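Local coordinates for periplasmic binding protein/LacI transcriptional regulator (Shewanella sp. ANA-3, PDB 5OCP) that binds L-arabinofuranose, in either anomeric form, in the periplasm and probably hands it to an arabinose ABC transporter, at residues S6-E11 against V87-K92. Sequence-based numbering, arbitrary orientation.
With AHR (alpha-L-arabinofuranose), chain I; FUB (beta-L-arabinofuranose), chain J.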
loop_
_atom_site.group_PDB
_atom_site.type_symbol
_atom_site.label_atom_id
_atom_site.label_comp_id
_atom_site.label_asym_id
_atom_site.label_seq_id
_atom_site.Cartn_x
_atom_site.Cartn_y
_atom_site.Cartn_z
ATOM N N SER A 6 -8.708 -10.748 -7.720
ATOM C CA SER A 6 -8.589 -9.603 -8.597
ATOM C C SER A 6 -7.634 -8.587 -8.014
ATOM O O SER A 6 -7.961 -7.901 -7.003
ATOM C CB SER A 6 -9.940 -8.965 -8.879
ATOM O OG SER A 6 -9.724 -7.700 -9.590
ATOM N N GLN A 7 -6.412 -8.494 -8.567
ATOM C CA GLN A 7 -5.382 -7.553 -8.145
ATOM C C GLN A 7 -5.423 -6.287 -8.946
ATOM O O GLN A 7 -5.791 -6.305 -10.165
ATOM C CB GLN A 7 -4.027 -8.259 -8.251
ATOM C CG GLN A 7 -2.776 -7.508 -7.868
ATOM C CD GLN A 7 -2.761 -7.132 -6.413
ATOM O OE1 GLN A 7 -3.535 -6.291 -5.953
ATOM N NE2 GLN A 7 -1.818 -7.713 -5.687
ATOM N N VAL A 8 -5.025 -5.214 -8.298
ATOM C CA VAL A 8 -5.015 -3.884 -8.900
ATOM C C VAL A 8 -4.153 -3.796 -10.182
ATOM O O VAL A 8 -4.582 -3.181 -11.204
ATOM C CB VAL A 8 -4.499 -2.868 -7.859
ATOM C CG1 VAL A 8 -4.223 -1.534 -8.471
ATOM C CG2 VAL A 8 -5.484 -2.775 -6.642
ATOM N N GLY A 9 -2.924 -4.247 -10.056
ATOM C CA GLY A 9 -1.888 -3.998 -11.045
ATOM C C GLY A 9 -0.509 -4.278 -10.490
ATOM O O GLY A 9 -0.354 -5.143 -9.641
ATOM N N SER A 10 0.465 -3.495 -10.936
ATOM C CA SER A 10 1.878 -3.683 -10.596
ATOM C C SER A 10 2.578 -2.348 -10.451
ATOM O O SER A 10 3.746 -2.195 -10.806
ATOM C CB SER A 10 2.530 -4.613 -11.628
ATOM O OG SER A 10 2.396 -4.006 -12.876
ATOM N N GLU A 11 1.874 -1.350 -9.910
ATOM C CA GLU A 11 2.371 0.014 -9.847
ATOM C C GLU A 11 3.636 0.221 -8.956
ATOM O O GLU A 11 4.353 1.193 -9.125
ATOM C CB GLU A 11 1.271 0.993 -9.399
ATOM C CG GLU A 11 0.772 0.927 -7.942
ATOM C CD GLU A 11 -0.178 -0.231 -7.606
ATOM O OE1 GLU A 11 -0.549 -1.022 -8.498
ATOM O OE2 GLU A 11 -0.465 -0.422 -6.401
ATOM N N VAL A 87 -9.515 -7.070 0.345
ATOM C CA VAL A 87 -8.204 -6.976 0.931
ATOM C C VAL A 87 -7.523 -5.651 0.502
ATOM O O VAL A 87 -7.784 -5.116 -0.556
ATOM C CB VAL A 87 -7.268 -8.112 0.546
ATOM C CG1 VAL A 87 -7.814 -9.423 1.125
ATOM C CG2 VAL A 87 -7.088 -8.227 -0.957
ATOM N N ASP A 88 -6.694 -5.164 1.392
ATOM C CA ASP A 88 -5.777 -4.046 1.114
ATOM C C ASP A 88 -6.569 -2.769 1.157
ATOM O O ASP A 88 -6.768 -2.228 2.268
ATOM C CB ASP A 88 -4.927 -4.347 -0.139
ATOM C CG ASP A 88 -4.255 -3.083 -0.722
ATOM O OD1 ASP A 88 -3.948 -2.140 0.070
ATOM O OD2 ASP A 88 -4.091 -2.988 -1.985
ATOM N N ARG A 89 -7.094 -2.289 0.044
ATOM C CA ARG A 89 -7.899 -1.073 0.031
ATOM C C ARG A 89 -9.349 -1.379 0.415
ATOM O O ARG A 89 -9.665 -2.495 0.915
ATOM C CB ARG A 89 -7.755 -0.322 -1.290
ATOM C CG ARG A 89 -6.302 -0.011 -1.601
ATOM C CD ARG A 89 -6.149 0.688 -2.947
ATOM N NE ARG A 89 -4.698 0.915 -3.237
ATOM C CZ ARG A 89 -4.251 1.345 -4.424
ATOM N NH1 ARG A 89 -5.062 1.573 -5.442
ATOM N NH2 ARG A 89 -2.926 1.441 -4.642
ATOM N N ASN A 90 -10.164 -0.358 0.319
ATOM C CA ASN A 90 -11.562 -0.506 0.772
ATOM C C ASN A 90 -12.508 -0.213 -0.373
ATOM O O ASN A 90 -12.205 0.423 -1.380
ATOM C CB ASN A 90 -11.889 0.434 1.953
ATOM C CG ASN A 90 -13.073 -0.034 2.814
ATOM O OD1 ASN A 90 -13.559 -1.151 2.674
ATOM N ND2 ASN A 90 -13.587 0.874 3.637
ATOM N N ILE A 91 -13.758 -0.606 -0.163
ATOM C CA ILE A 91 -14.863 -0.279 -1.063
ATOM C C ILE A 91 -15.867 0.569 -0.264
ATOM O O ILE A 91 -15.892 0.493 0.968
ATOM C CB ILE A 91 -15.517 -1.551 -1.624
ATOM C CG1 ILE A 91 -16.183 -2.349 -0.520
ATOM C CG2 ILE A 91 -14.510 -2.392 -2.419
ATOM C CD1 ILE A 91 -16.983 -3.570 -0.986
ATOM N N LYS A 92 -16.567 1.451 -0.930
ATOM C CA LYS A 92 -17.701 2.149 -0.299
ATOM C C LYS A 92 -18.989 1.511 -0.764
ATOM O O LYS A 92 -19.346 1.638 -1.935
ATOM C CB LYS A 92 -17.668 3.648 -0.624
ATOM C CG LYS A 92 -16.520 4.391 0.027
ATOM C CD LYS A 92 -16.445 4.358 1.540
ATOM C CE LYS A 92 -15.200 5.068 2.056
ATOM N NZ LYS A 92 -15.246 6.561 1.927
HETATM O O5 AHR I . -2.842 -0.158 -1.142
HETATM C C5 AHR I . -1.515 -0.244 -0.723
HETATM C C4 AHR I . -0.655 0.746 -1.487
HETATM O O4 AHR I . -0.808 0.587 -2.877
HETATM C C3 AHR I . 0.840 0.586 -1.149
HETATM O O3 AHR I . 1.116 1.315 0.002
HETATM C C2 AHR I . 1.445 1.103 -2.443
HETATM O O2 AHR I . 2.765 0.723 -2.698
HETATM C C1 AHR I . 0.506 0.444 -3.438
HETATM O O1 AHR I . 0.568 1.104 -4.597
HETATM O O5 FUB J . -2.840 -0.158 -1.141
HETATM C C5 FUB J . -1.511 -0.244 -0.730
HETATM C C4 FUB J . -0.651 0.745 -1.499
HETATM O O4 FUB J . -0.809 0.606 -2.890
HETATM C C3 FUB J . 0.841 0.585 -1.170
HETATM O O3 FUB J . 1.113 1.301 -0.005
HETATM C C2 FUB J . 1.460 1.169 -2.435
HETATM O O2 FUB J . 2.773 0.731 -2.697
HETATM C C1 FUB J . 0.447 0.872 -3.540
HETATM O O1 FUB J . 0.820 -0.279 -4.121
#
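The sugar-binding cleft of this type I periplasmic binding protein joins Glu11 and Arg89, which project from loops at the C-terminal ends of the parallel strands 2-7 and 84-87. It is a worked example of how such folds build sites beyond strand ends: the backbones stay far apart, with the CA atoms of Val8 and Arg89 9.8 Å from each other, and side chains and ligand bridge the gap. Arg89, extended from CG to NE, serves the arabinofuranose with two nearly straight hydrogen bonds, NE to O5 at 3.0 Å and NH2 to the ring oxygen O4 at 2.9 Å, both acceptors lying along the guanidinium edge. From an oblique direction Glu11 OE2 forms a long salt bridge to Arg89 NH2 (3.6 Å), while Arg15 supplies its stronger charged partner. Val8 CG1 adds a loose van der Waals contact to Arg89 NH1, 4.4 Å away, and Val65 O accepts a hydrogen bond from Arg89 NH1, helping to fix the guanidinium's rotation. A leucine in place of Arg89 would probably leave sugar O4 and O5 without these donors and Glu11 with one positive neighbour fewer. Asp88, whose CG lies anti to the backbone N (chi1 163°), brings OD1 within 2.6 Å of sugar O5. At the anomeric end, Glu11 OE2 lies 2.6 Å from O1 of both the alpha and the beta form.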